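Local coordinates for putative alpha/beta hydrolase (Desulfitobacterium hafniense, PDB 4RPC), which is a putative alpha/beta hydrolase of unknown substrate that probably cleaves its target through a nucleophilic serine, at residues L144-L150 with D165-Q170; G94-S100 with L117-Y123; K12-E18 with Y49-E55; E57-A61 with Y174-T178. The contacts are given in a common frame with arbitrary orientation. Residues are numbered along the deposited sequence.

Contact 1. Residues L144-L150 with D165-Q170; sequences LLAGEHL and DVEVLQ
Helix 130-145 ends in a Schellman motif: Gly-147 takes phi 73° and its N bonds to Leu-144 O at 2.7 Å. The chain then runs extended to Leu-150 beside helix 165-169; both helices lie between strands 112-119 and 204-210, where alpha/beta hydrolases commonly carry a cap. CA atoms come nearest at Leu-144 with Gln-170 (5.5 Å) and Gly-147 with Val-166 (5.8 Å). The bared backbone of Gly-147 makes a hollow for Val-166 (chi1 t), whose CG2 lies 3.6 Å from Gly-147 O and covers one face of the His-149 ring. Leu-144 (mt) fills the groove between Val-166 and Leu-169, CD2 4.1 Å from Val-166 CG2 and CD1 3.6 Å from Leu-169 CB. Leu-150 CD1 meets Leu-169 CD1 at 3.9 Å. Asp-165 (chi1 p) points its carboxylate at the extended loop 148-150: OD1 accepts from His-149 ND1 at 3.0 Å, OD2 from Leu-150 N at 2.8 Å. With N-H...O angles of 171° and 170°, one buried aspartate holds ring and backbone after the helix end.

Contact 2. Residues G94-S100 with L117-Y123; sequences GVSLGAS and LLDGGQY
A beta-alpha-beta unit with a probable nucleophile elbow (GxSxG) forms this buried contact. Strand 88-95 ends at Val-95, Ser-96 takes the strained phi/psi 62/-125°, and helix 97-108 follows at once. Strand 112-119 lies parallel, Gly-94 pairing with Leu-118 and Val-95 with Asp-119 (CA-CA 5.4 and 4.8 Å). Leu-117 O accepts from Gly-94 N at 3.0 Å. Leu-118 (mt) brings CD2 to 3.9 Å from Ala-99 CB, joining the strand to the helix. Asp-119 N donates to Gly-94 O at 3.0 Å and Asp-119 O accepts from Ser-96 N at 2.9 Å; its OD2 bonds Tyr-93 OH. At Gly-120 phi turns positive (63°), ending the strand pairing, and its O receives a CA-H...O contact from Ser-96 CA at 3.4 Å. Gly-121 packs its CA 3.9 Å from Ala-99 CB, where a side chain would collide with the Tyr-123 hydroxyl. Gln-122 (chi1 p, chi2 m) folds back over the elbow, NE2 donating to Ser-96 OG at 3.3 Å; that hydroxyl also has a weak hydrogen bond with His-241, consistent with the Ser-His-acid triad of this family. Tyr-123 (chi1 m) sets OH 3.5 Å from Ala-99 CB. Between the segments, water 1 accepts from Gln-122 N at 3.0 Å and donates to Ser-96 O at 2.7 Å and Ser-100 OG at 2.5 Å.

Contact 3. Residues K12-E18 with Y49-E55; sequences KLHRMGE and YCLLIPE
Leu-13, Leu-52 and Pro-54 share one sheet face: Leu-13 (chi1 t, chi2 p) sets CD1 3.7 Å from Pro-54 CD and 4.1 Å from Leu-52 CB, and helix 70-83 covers them through Leu-77 and Leu-81. Across the sheet, the selenomethionine Met-16 places CG 3.4 Å from Ile-53 CD1, beside Trp-34. Strands 13-17 and 50-54 run antiparallel, axes 4.4 Å apart at 157°. His-14/Ile-53 and Met-16/Leu-51 are hydrogen-bonded pairs: His-14 N reaches Ile-53 O at 3.0 Å and Ile-53 N reaches His-14 O at 2.8 Å; Met-16 N to Leu-51 O (2.9 Å) and Leu-51 N to Met-16 O (3.0 Å) repeat the pattern. Edge strand 13-17 thus opens the otherwise parallel sheet of the alpha/beta-hydrolase fold. Gly-17, at phi 71°, turns the chain so that Glu-18 N meets Tyr-49 O at 2.9 Å. At the other end Glu-55 N bonds Lys-12 O (3.0 Å), His-14 (chi1 m) donates from NE2 to Glu-55 OE2 at 2.7 Å, and Lys-12 NZ salt-bridges Glu-55 OE1 at 2.9 Å.

Contact 4. Residues E57-A61 with Y174-T178; sequences EGHTA and YEHIT
Two irregular loops meet through side chains and bridging waters, with CA atoms nearest at Ala-61 with His-176 (6.1 Å) and His-59 with Ile-177 (6.3 Å). Gly-58 has positive phi (72°), and His-59 centres an inverse gamma turn (phi/psi -94/67°). His-59 adopts chi1 m, chi2 59°, which lets ND1 donate to Glu-57 O at 2.8 Å and turns one ring face to Ile-177. Ile-177, with chi1 t and chi2 p, extends CD1 over that face, 3.8 Å from the ring centroid and 12° off its normal: a CH-pi contact. Tyr-174 (chi1 t, chi2 44°) opens a type I turn to Ile-177 and reaches Ala-61, its OH 3.5 Å from Ala-61 CB. Water 3 donates to Gly-58 O at 2.8 Å and accepts from Thr-178 N at 3.0 Å; water 4 lies 2.7 Å from Thr-60 O and 2.6 Å from His-176 O. The contact thus joins the loop after strand 50-54 to the approach to helix 179-191, which Thr-178 N-caps and whose Leu-182 and Ala-185 touch Ile-177 and His-59 respectively.

Overall arrangement
From the N terminus, contact 3 closes first, pairing edge strand 13-17 with strand 50-54. The chain then enters 57-61, the first half of contact 4, which is completed only at 174-178. Contacts 2 and 1 are both nested inside that long loop, in series: contact 2 closes the beta-alpha-beta crossover at the sheet's centre, and contact 1 joins the end of helix 130-145 to helix 165-169, in the helical segment between strands 112-119 and 204-210. Contacts 2 and 3 share one sheet, their centres about 18 Å apart. Contacts 3 and 4 touch, Glu-55 OE1 lying 3.6 Å from Thr-60 CB, so contact 4 links the end of strand 50-54 to the start of helix 179-191.

Contact 1. Residues L144-L150 with D165-Q170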
loop_
_atom_site.group_PDB
_atom_site.type_symbol
_atom_site.label_atom_id
_atom_site.label_comp_id
_atom_site.label_asym_id
_atom_site.label_seq_id
_atom_site.Cartn_x
_atom_site.Cartn_y
_atom_site.Cartn_z
ATOM N N LEU A 144 -3.978 3.896 -18.324
ATOM C CA LEU A 144 -4.335 5.145 -17.653
ATOM C C LEU A 144 -3.428 6.279 -18.097
ATOM O O LEU A 144 -3.854 7.416 -18.152
ATOM C CB LEU A 144 -4.261 5.007 -16.141
ATOM C CG LEU A 144 -5.244 4.020 -15.529
ATOM C CD1 LEU A 144 -4.981 3.863 -14.031
ATOM C CD2 LEU A 144 -6.660 4.501 -15.760
ATOM N N LEU A 145 -2.182 5.942 -18.429
ATOM C CA LEU A 145 -1.182 6.923 -18.863
ATOM C C LEU A 145 -1.501 7.458 -20.223
ATOM O O LEU A 145 -1.041 8.506 -20.578
ATOM C CB LEU A 145 0.256 6.312 -18.870
ATOM C CG LEU A 145 0.778 5.835 -17.500
ATOM C CD1 LEU A 145 1.986 4.907 -17.653
ATOM C CD2 LEU A 145 1.093 6.998 -16.539
ATOM N N ALA A 146 -2.261 6.718 -20.996
ATOM C CA ALA A 146 -2.870 7.259 -22.179
ATOM C C ALA A 146 -4.191 7.986 -21.913
ATOM O O ALA A 146 -4.823 8.449 -22.851
ATOM C CB ALA A 146 -3.107 6.139 -23.179
ATOM N N GLY A 147 -4.635 8.061 -20.664
ATOM C CA GLY A 147 -5.942 8.651 -20.349
ATOM C C GLY A 147 -7.098 7.757 -20.744
ATOM O O GLY A 147 -8.221 8.208 -20.857
ATOM N N GLU A 148 -6.830 6.476 -20.920
ATOM C CA GLU A 148 -7.889 5.542 -21.210
ATOM C C GLU A 148 -8.446 4.923 -19.917
ATOM O O GLU A 148 -7.700 4.585 -19.018
ATOM C CB GLU A 148 -7.330 4.460 -22.105
ATOM C CG GLU A 148 -8.295 3.376 -22.481
ATOM C CD GLU A 148 -7.596 2.316 -23.303
ATOM O OE1 GLU A 148 -6.873 2.703 -24.272
ATOM O OE2 GLU A 148 -7.735 1.108 -22.942
ATOM N N HIS A 149 -9.754 4.719 -19.871
ATOM C CA HIS A 149 -10.432 4.230 -18.681
ATOM C C HIS A 149 -10.238 2.739 -18.411
ATOM O O HIS A 149 -10.022 1.944 -19.334
ATOM C CB HIS A 149 -11.918 4.484 -18.831
ATOM C CG HIS A 149 -12.252 5.927 -18.958
ATOM N ND1 HIS A 149 -12.396 6.743 -17.857
ATOM C CD2 HIS A 149 -12.420 6.714 -20.041
ATOM C CE1 HIS A 149 -12.699 7.967 -18.261
ATOM N NE2 HIS A 149 -12.701 7.977 -19.581
ATOM N N LEU A 150 -10.349 2.373 -17.138
ATOM C CA LEU A 150 -10.249 0.997 -16.724
ATOM C C LEU A 150 -11.414 0.217 -17.328
ATOM O O LEU A 150 -12.508 0.770 -17.487
ATOM C CB LEU A 150 -10.265 0.857 -15.212
ATOM C CG LEU A 150 -9.202 1.580 -14.358
ATOM C CD1 LEU A 150 -9.590 1.632 -12.879
ATOM C CD2 LEU A 150 -7.828 0.970 -14.510
ATOM N N ASP A 165 -11.770 7.613 -12.887
ATOM C CA ASP A 165 -10.578 6.742 -12.659
ATOM C C ASP A 165 -9.279 7.307 -13.227
ATOM O O ASP A 165 -8.231 7.217 -12.600
ATOM C CB ASP A 165 -10.830 5.332 -13.208
ATOM C CG ASP A 165 -11.368 5.345 -14.628
ATOM O OD1 ASP A 165 -12.303 6.115 -14.970
ATOM O OD2 ASP A 165 -10.825 4.584 -15.420
ATOM N N VAL A 166 -9.359 7.905 -14.417
ATOM C CA VAL A 166 -8.207 8.593 -14.981
ATOM C C VAL A 166 -7.773 9.796 -14.121
ATOM O O VAL A 166 -6.613 9.936 -13.755
ATOM C CB VAL A 166 -8.485 9.033 -16.420
ATOM C CG1 VAL A 166 -7.388 9.932 -16.933
ATOM C CG2 VAL A 166 -8.559 7.825 -17.330
ATOM N N GLU A 167 -8.696 10.676 -13.806
ATOM C CA GLU A 167 -8.340 11.865 -13.019
ATOM C C GLU A 167 -7.754 11.443 -11.679
ATOM O O GLU A 167 -6.804 12.028 -11.226
ATOM C CB GLU A 167 -9.542 12.800 -12.847
ATOM C CG GLU A 167 -10.325 12.556 -11.576
ATOM C CD GLU A 167 -11.199 13.741 -11.185
ATOM O OE1 GLU A 167 -12.207 14.012 -11.887
ATOM O OE2 GLU A 167 -10.870 14.393 -10.171
ATOM N N VAL A 168 -8.274 10.388 -11.072
ATOM C CA VAL A 168 -7.796 9.947 -9.754
ATOM C C VAL A 168 -6.493 9.126 -9.732
ATOM O O VAL A 168 -5.661 9.336 -8.868
ATOM C CB VAL A 168 -8.865 9.110 -9.035
ATOM C CG1 VAL A 168 -8.346 8.585 -7.716
ATOM C CG2 VAL A 168 -10.114 9.943 -8.755
ATOM N N LEU A 169 -6.348 8.178 -10.644
ATOM C CA LEU A 169 -5.261 7.212 -10.604
ATOM C C LEU A 169 -4.080 7.609 -11.470
ATOM O O LEU A 169 -2.943 7.298 -11.170
ATOM C CB LEU A 169 -5.775 5.811 -11.071
ATOM C CG LEU A 169 -6.721 5.079 -10.108
ATOM C CD1 LEU A 169 -7.221 3.740 -10.607
ATOM C CD2 LEU A 169 -6.094 4.897 -8.730
ATOM N N GLN A 170 -4.348 8.275 -12.573
ATOM C CA GLN A 170 -3.289 8.603 -13.496
ATOM C C GLN A 170 -2.172 9.368 -12.810
ATOM O O GLN A 170 -1.013 9.111 -13.097
ATOM C CB GLN A 170 -3.849 9.370 -14.694
ATOM C CG GLN A 170 -2.857 9.526 -15.823
ATOM C CD GLN A 170 -3.360 10.417 -16.955
ATOM O OE1 GLN A 170 -4.351 11.102 -16.859
ATOM N NE2 GLN A 170 -2.658 10.400 -18.016
#

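Contact 2. Residues G94-S100 with L117-Y123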
loop_
_atom_site.group_PDB
_atom_site.type_symbol
_atom_site.label_atom_id
_atom_site.label_comp_id
_atom_site.label_asym_id
_atom_site.label_seq_id
_atom_site.Cartn_x
_atom_site.Cartn_y
_atom_site.Cartn_z
ATOM N N GLY A 94 0.149 1.558 4.223
ATOM C CA GLY A 94 0.413 0.921 2.977
ATOM C C GLY A 94 -0.792 0.977 2.113
ATOM O O GLY A 94 -1.924 0.748 2.578
ATOM N N VAL A 95 -0.567 1.326 0.853
ATOM C CA VAL A 95 -1.659 1.412 -0.083
ATOM C C VAL A 95 -1.526 0.277 -1.058
ATOM O O VAL A 95 -0.463 0.051 -1.632
ATOM C CB VAL A 95 -1.744 2.791 -0.799
ATOM C CG1 VAL A 95 -0.496 3.071 -1.611
ATOM C CG2 VAL A 95 -2.984 2.838 -1.711
ATOM N N SER A 96 -2.623 -0.454 -1.207
ATOM C CA SER A 96 -2.755 -1.543 -2.156
ATOM C C SER A 96 -1.753 -2.644 -1.846
ATOM O O SER A 96 -1.725 -3.149 -0.721
ATOM C CB SER A 96 -2.612 -0.970 -3.589
ATOM O OG SER A 96 -3.325 -1.788 -4.522
ATOM N N LEU A 97 -0.934 -3.041 -2.809
ATOM C CA LEU A 97 0.120 -3.993 -2.494
ATOM C C LEU A 97 0.920 -3.588 -1.263
ATOM O O LEU A 97 1.376 -4.441 -0.518
ATOM C CB LEU A 97 1.089 -4.062 -3.631
ATOM C CG LEU A 97 2.298 -4.962 -3.462
ATOM C CD1 LEU A 97 1.900 -6.375 -3.114
ATOM C CD2 LEU A 97 3.089 -4.902 -4.783
ATOM N N GLY A 98 1.086 -2.289 -1.069
ATOM C CA GLY A 98 1.869 -1.818 0.018
ATOM C C GLY A 98 1.223 -2.204 1.344
ATOM O O GLY A 98 1.926 -2.321 2.325
ATOM N N ALA A 99 -0.102 -2.417 1.365
ATOM C CA ALA A 99 -0.765 -2.841 2.601
ATOM C C ALA A 99 -0.416 -4.300 2.905
ATOM O O ALA A 99 -0.415 -4.721 4.048
ATOM C CB ALA A 99 -2.275 -2.705 2.474
ATOM N N SER A 100 -0.189 -5.091 1.853
ATOM C CA SER A 100 0.167 -6.493 2.046
ATOM C C SER A 100 1.572 -6.565 2.567
ATOM O O SER A 100 1.840 -7.353 3.440
ATOM C CB SER A 100 0.080 -7.305 0.739
ATOM O OG SER A 100 -1.216 -7.298 0.297
ATOM N N LEU A 117 -1.883 0.927 9.117
ATOM C CA LEU A 117 -2.969 1.608 8.420
ATOM C C LEU A 117 -3.040 1.037 7.035
ATOM O O LEU A 117 -2.097 1.229 6.224
ATOM C CB LEU A 117 -2.710 3.090 8.308
ATOM C CG LEU A 117 -2.983 3.962 9.521
ATOM C CD1 LEU A 117 -2.016 3.667 10.625
ATOM C CD2 LEU A 117 -3.007 5.445 9.155
ATOM N N LEU A 118 -4.130 0.379 6.739
ATOM C CA LEU A 118 -4.204 -0.392 5.538
ATOM C C LEU A 118 -5.235 0.182 4.643
ATOM O O LEU A 118 -6.413 0.208 4.998
ATOM C CB LEU A 118 -4.512 -1.850 5.882
ATOM C CG LEU A 118 -3.598 -2.473 6.906
ATOM C CD1 LEU A 118 -4.080 -3.867 7.323
ATOM C CD2 LEU A 118 -2.161 -2.542 6.365
ATOM N N ASP A 119 -4.795 0.666 3.479
ATOM C CA ASP A 119 -5.677 1.356 2.553
ATOM C C ASP A 119 -5.767 0.491 1.307
ATOM O O ASP A 119 -4.766 0.331 0.628
ATOM C CB ASP A 119 -5.066 2.769 2.270
ATOM C CG ASP A 119 -6.037 3.798 1.576
ATOM O OD1 ASP A 119 -7.155 3.424 1.096
ATOM O OD2 ASP A 119 -5.653 5.024 1.494
ATOM N N GLY A 120 -6.950 -0.068 0.995
ATOM C CA GLY A 120 -7.164 -0.842 -0.230
ATOM C C GLY A 120 -6.349 -2.114 -0.393
ATOM O O GLY A 120 -5.944 -2.495 -1.509
ATOM N N GLY A 121 -6.180 -2.805 0.713
ATOM C CA GLY A 121 -5.505 -4.070 0.746
ATOM C C GLY A 121 -6.385 -5.153 0.197
ATOM O O GLY A 121 -7.622 -5.077 0.317
ATOM N N GLN A 122 -5.734 -6.134 -0.418
ATOM C CA GLN A 122 -6.374 -7.249 -1.094
ATOM C C GLN A 122 -5.509 -8.433 -0.661
ATOM O O GLN A 122 -4.322 -8.387 -0.842
ATOM C CB GLN A 122 -6.389 -7.012 -2.646
ATOM C CG GLN A 122 -5.024 -7.005 -3.439
ATOM C CD GLN A 122 -4.193 -5.636 -3.532
ATOM O OE1 GLN A 122 -2.930 -5.662 -3.656
ATOM N NE2 GLN A 122 -4.897 -4.454 -3.493
ATOM N N TYR A 123 -6.074 -9.440 0.008
ATOM C CA TYR A 123 -5.236 -10.479 0.656
ATOM C C TYR A 123 -5.673 -11.913 0.389
ATOM O O TYR A 123 -5.250 -12.842 1.084
ATOM C CB TYR A 123 -5.179 -10.277 2.169
ATOM C CG TYR A 123 -5.021 -8.848 2.610
ATOM C CD1 TYR A 123 -3.736 -8.261 2.788
ATOM C CD2 TYR A 123 -6.135 -8.076 2.872
ATOM C CE1 TYR A 123 -3.588 -6.942 3.205
ATOM C CE2 TYR A 123 -5.985 -6.745 3.252
ATOM C CZ TYR A 123 -4.708 -6.196 3.425
ATOM O OH TYR A 123 -4.626 -4.885 3.831
HETATM O O HOH W 1 -2.815 -5.571 -0.389
HETATM O O HOH W 2 -1.723 -8.805 -1.677
#

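Contact 3. Residues K12-E18 with Y49-E55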
loop_
_atom_site.group_PDB
_atom_site.type_symbol
_atom_site.label_atom_id
_atom_site.label_comp_id
_atom_site.label_asym_id
_atom_site.label_seq_id
_atom_site.Cartn_x
_atom_site.Cartn_y
_atom_site.Cartn_z
ATOM N N LYS A 12 16.477 -0.072 -0.969
ATOM C CA LYS A 12 16.301 1.379 -1.388
ATOM C C LYS A 12 15.167 2.050 -0.549
ATOM O O LYS A 12 14.002 2.093 -0.940
ATOM C CB LYS A 12 16.083 1.498 -2.908
ATOM C CG LYS A 12 16.955 2.565 -3.598
ATOM C CD LYS A 12 17.882 1.973 -4.701
ATOM C CE LYS A 12 17.176 1.579 -6.008
ATOM N NZ LYS A 12 16.774 2.743 -6.853
ATOM N N LEU A 13 15.578 2.522 0.626
ATOM C CA LEU A 13 14.729 3.116 1.637
ATOM C C LEU A 13 15.107 4.560 1.851
ATOM O O LEU A 13 16.211 4.856 2.275
ATOM C CB LEU A 13 14.915 2.373 2.955
ATOM C CG LEU A 13 14.026 2.838 4.103
ATOM C CD1 LEU A 13 12.584 2.442 3.887
ATOM C CD2 LEU A 13 14.524 2.233 5.389
ATOM N N HIS A 14 14.180 5.448 1.549
ATOM C CA HIS A 14 14.411 6.881 1.599
ATOM C C HIS A 14 13.990 7.360 2.925
ATOM O O HIS A 14 13.018 6.869 3.462
ATOM C CB HIS A 14 13.555 7.605 0.592
ATOM C CG HIS A 14 13.854 7.246 -0.821
ATOM N ND1 HIS A 14 14.764 7.937 -1.588
ATOM C CD2 HIS A 14 13.358 6.273 -1.608
ATOM C CE1 HIS A 14 14.811 7.404 -2.792
ATOM N NE2 HIS A 14 13.969 6.390 -2.827
ATOM N N ARG A 15 14.700 8.355 3.443
ATOM C CA ARG A 15 14.461 8.811 4.807
ATOM C C ARG A 15 14.292 10.316 4.805
ATOM O O ARG A 15 15.109 11.020 4.281
ATOM C CB ARG A 15 15.602 8.358 5.724
ATOM C CG ARG A 15 15.459 8.771 7.186
ATOM C CD ARG A 15 16.629 8.240 8.017
ATOM N NE ARG A 15 16.352 8.229 9.460
ATOM C CZ ARG A 15 17.179 7.730 10.394
ATOM N NH1 ARG A 15 18.357 7.199 10.031
ATOM N NH2 ARG A 15 16.841 7.752 11.691
HETATM N N MSE A 16 13.200 10.784 5.368
HETATM C CA MSE A 16 12.908 12.204 5.460
HETATM C C MSE A 16 12.393 12.541 6.852
HETATM O O MSE A 16 12.237 11.671 7.721
HETATM C CB MSE A 16 11.885 12.682 4.422
HETATM C CG MSE A 16 11.491 11.669 3.351
HETATM SE SE MSE A 16 11.922 12.303 1.547
HETATM C CE MSE A 16 12.313 14.226 1.750
ATOM N N GLY A 17 12.162 13.828 7.074
ATOM C CA GLY A 17 11.675 14.330 8.367
ATOM C C GLY A 17 12.665 14.285 9.496
ATOM O O GLY A 17 13.846 14.367 9.276
ATOM N N GLU A 18 12.168 14.173 10.723
ATOM C CA GLU A 18 13.006 14.224 11.909
ATOM C C GLU A 18 13.604 12.851 12.244
ATOM O O GLU A 18 12.869 11.970 12.726
ATOM C CB GLU A 18 12.174 14.737 13.096
ATOM C CG GLU A 18 12.160 16.233 13.236
ATOM C CD GLU A 18 13.574 16.810 13.252
ATOM O OE1 GLU A 18 14.418 16.333 14.070
ATOM O OE2 GLU A 18 13.841 17.683 12.393
ATOM N N TYR A 49 7.921 13.673 12.445
ATOM C CA TYR A 49 8.172 12.260 12.255
ATOM C C TYR A 49 9.354 11.923 11.400
ATOM O O TYR A 49 9.709 12.670 10.486
ATOM C CB TYR A 49 6.918 11.607 11.674
ATOM C CG TYR A 49 5.784 11.808 12.637
ATOM C CD1 TYR A 49 5.669 10.990 13.725
ATOM C CD2 TYR A 49 4.893 12.864 12.492
ATOM C CE1 TYR A 49 4.673 11.172 14.652
ATOM C CE2 TYR A 49 3.879 13.058 13.416
ATOM C CZ TYR A 49 3.779 12.207 14.495
ATOM O OH TYR A 49 2.818 12.361 15.442
ATOM N N CYS A 50 9.935 10.760 11.708
ATOM C CA CYS A 50 10.878 10.135 10.841
ATOM C C CYS A 50 10.110 9.316 9.779
ATOM O O CYS A 50 9.540 8.310 10.102
ATOM C CB CYS A 50 11.786 9.212 11.621
ATOM S SG CYS A 50 13.012 8.467 10.534
ATOM N N LEU A 51 10.098 9.785 8.533
ATOM C CA LEU A 51 9.396 9.136 7.452
ATOM C C LEU A 51 10.373 8.238 6.754
ATOM O O LEU A 51 11.439 8.666 6.338
ATOM C CB LEU A 51 8.831 10.165 6.437
ATOM C CG LEU A 51 7.643 11.060 6.831
ATOM C CD1 LEU A 51 6.741 10.414 7.879
ATOM C CD2 LEU A 51 8.068 12.434 7.282
ATOM N N LEU A 52 10.001 6.996 6.624
ATOM C CA LEU A 52 10.754 6.048 5.845
ATOM C C LEU A 52 9.925 5.527 4.678
ATOM O O LEU A 52 8.853 4.934 4.887
ATOM C CB LEU A 52 11.120 4.902 6.782
ATOM C CG LEU A 52 11.773 5.324 8.113
ATOM C CD1 LEU A 52 11.635 4.230 9.173
ATOM C CD2 LEU A 52 13.221 5.656 7.830
ATOM N N ILE A 53 10.428 5.684 3.461
ATOM C CA ILE A 53 9.673 5.390 2.275
ATOM C C ILE A 53 10.422 4.452 1.340
ATOM O O ILE A 53 11.371 4.842 0.692
ATOM C CB ILE A 53 9.287 6.667 1.495
ATOM C CG1 ILE A 53 8.803 7.806 2.453
ATOM C CG2 ILE A 53 8.221 6.363 0.478
ATOM C CD1 ILE A 53 9.891 8.688 2.931
ATOM N N PRO A 54 10.024 3.181 1.291
ATOM C CA PRO A 54 10.751 2.317 0.377
ATOM C C PRO A 54 10.350 2.486 -1.095
ATOM O O PRO A 54 9.282 2.980 -1.395
ATOM C CB PRO A 54 10.346 0.915 0.847
ATOM C CG PRO A 54 9.093 1.094 1.642
ATOM C CD PRO A 54 9.249 2.428 2.277
ATOM N N GLU A 55 11.201 2.050 -2.011
ATOM C CA GLU A 55 10.788 1.779 -3.391
ATOM C C GLU A 55 10.515 0.307 -3.543
ATOM O O GLU A 55 11.357 -0.511 -3.202
ATOM C CB GLU A 55 11.929 2.093 -4.315
ATOM C CG GLU A 55 12.320 3.527 -4.286
ATOM C CD GLU A 55 13.491 3.834 -5.202
ATOM O OE1 GLU A 55 14.044 2.900 -5.885
ATOM O OE2 GLU A 55 13.840 5.030 -5.191
#

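Contact 4. Residues E57-A61 with Y174-T178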
loop_
_atom_site.group_PDB
_atom_site.type_symbol
_atom_site.label_atom_id
_atom_site.label_comp_id
_atom_site.label_asym_id
_atom_site.label_seq_id
_atom_site.Cartn_x
_atom_site.Cartn_y
_atom_site.Cartn_z
ATOM N N GLU A 57 10.526 -3.068 -5.494
ATOM C CA GLU A 57 11.416 -3.528 -6.554
ATOM C C GLU A 57 10.941 -3.140 -7.933
ATOM O O GLU A 57 9.776 -3.257 -8.271
ATOM C CB GLU A 57 11.640 -5.038 -6.487
ATOM C CG GLU A 57 12.480 -5.463 -5.276
ATOM C CD GLU A 57 11.674 -5.625 -3.973
ATOM O OE1 GLU A 57 10.472 -5.314 -3.959
ATOM O OE2 GLU A 57 12.249 -6.128 -2.965
ATOM N N GLY A 58 11.892 -2.683 -8.735
ATOM C CA GLY A 58 11.646 -2.229 -10.108
ATOM C C GLY A 58 10.908 -0.897 -10.297
ATOM O O GLY A 58 10.735 -0.480 -11.448
ATOM N N HIS A 59 10.494 -0.217 -9.204
ATOM C CA HIS A 59 9.792 1.030 -9.314
ATOM C C HIS A 59 10.739 2.251 -9.233
ATOM O O HIS A 59 10.691 3.102 -8.304
ATOM C CB HIS A 59 8.711 1.074 -8.256
ATOM C CG HIS A 59 7.597 0.115 -8.553
ATOM N ND1 HIS A 59 7.822 -1.239 -8.678
ATOM C CD2 HIS A 59 6.282 0.308 -8.790
ATOM C CE1 HIS A 59 6.699 -1.835 -9.032
ATOM N NE2 HIS A 59 5.743 -0.927 -9.073
ATOM N N THR A 60 11.558 2.343 -10.258
ATOM C CA THR A 60 12.651 3.289 -10.312
ATOM C C THR A 60 12.987 3.434 -11.818
ATOM O O THR A 60 12.478 2.650 -12.682
ATOM C CB THR A 60 13.808 2.757 -9.434
ATOM O OG1 THR A 60 14.796 3.756 -9.261
ATOM C CG2 THR A 60 14.472 1.506 -9.982
ATOM N N ALA A 61 13.756 4.447 -12.142
ATOM C CA ALA A 61 14.004 4.757 -13.539
ATOM C C ALA A 61 14.870 3.687 -14.221
ATOM O O ALA A 61 14.603 3.345 -15.381
ATOM C CB ALA A 61 14.612 6.139 -13.689
ATOM N N TYR A 174 3.483 5.602 -11.904
ATOM C CA TYR A 174 4.829 6.089 -12.085
ATOM C C TYR A 174 5.016 6.255 -13.577
ATOM O O TYR A 174 4.790 5.344 -14.370
ATOM C CB TYR A 174 5.868 5.125 -11.446
ATOM C CG TYR A 174 7.332 5.442 -11.703
ATOM C CD1 TYR A 174 7.826 6.725 -11.615
ATOM C CD2 TYR A 174 8.219 4.418 -12.037
ATOM C CE1 TYR A 174 9.159 7.002 -11.890
ATOM C CE2 TYR A 174 9.542 4.670 -12.310
ATOM C CZ TYR A 174 10.009 5.932 -12.219
ATOM O OH TYR A 174 11.334 6.102 -12.457
ATOM N N GLU A 175 5.436 7.439 -13.974
ATOM C CA GLU A 175 5.429 7.739 -15.394
ATOM C C GLU A 175 6.493 6.946 -16.175
ATOM O O GLU A 175 6.356 6.788 -17.363
ATOM C CB GLU A 175 5.500 9.253 -15.626
ATOM C CG GLU A 175 6.822 9.860 -15.287
ATOM C CD GLU A 175 6.856 11.361 -15.575
ATOM O OE1 GLU A 175 5.789 12.016 -15.716
ATOM O OE2 GLU A 175 7.982 11.886 -15.657
ATOM N N HIS A 176 7.505 6.409 -15.503
ATOM C CA HIS A 176 8.551 5.609 -16.168
ATOM C C HIS A 176 8.542 4.140 -15.808
ATOM O O HIS A 176 9.544 3.439 -15.983
ATOM C CB HIS A 176 9.925 6.181 -15.875
ATOM C CG HIS A 176 10.113 7.558 -16.406
ATOM N ND1 HIS A 176 9.851 7.884 -17.724
ATOM C CD2 HIS A 176 10.535 8.695 -15.806
ATOM C CE1 HIS A 176 10.098 9.168 -17.908
ATOM N NE2 HIS A 176 10.517 9.679 -16.759
ATOM N N ILE A 177 7.406 3.674 -15.293
ATOM C CA ILE A 177 7.305 2.290 -14.931
ATOM C C ILE A 177 7.368 1.439 -16.243
ATOM O O ILE A 177 6.961 1.887 -17.326
ATOM C CB ILE A 177 6.065 1.999 -14.102
ATOM C CG1 ILE A 177 6.102 0.583 -13.509
ATOM C CG2 ILE A 177 4.821 2.133 -14.926
ATOM C CD1 ILE A 177 7.114 0.416 -12.391
ATOM N N THR A 178 8.009 0.287 -16.139
ATOM C CA THR A 178 7.978 -0.679 -17.214
ATOM C C THR A 178 6.963 -1.722 -16.947
ATOM O O THR A 178 6.658 -2.041 -15.804
ATOM C CB THR A 178 9.336 -1.356 -17.400
ATOM O OG1 THR A 178 9.678 -2.127 -16.236
ATOM C CG2 THR A 178 10.344 -0.319 -17.686
HETATM O O HOH W 3 10.161 -0.196 -14.156
HETATM O O HOH W 4 11.516 2.041 -15.150
#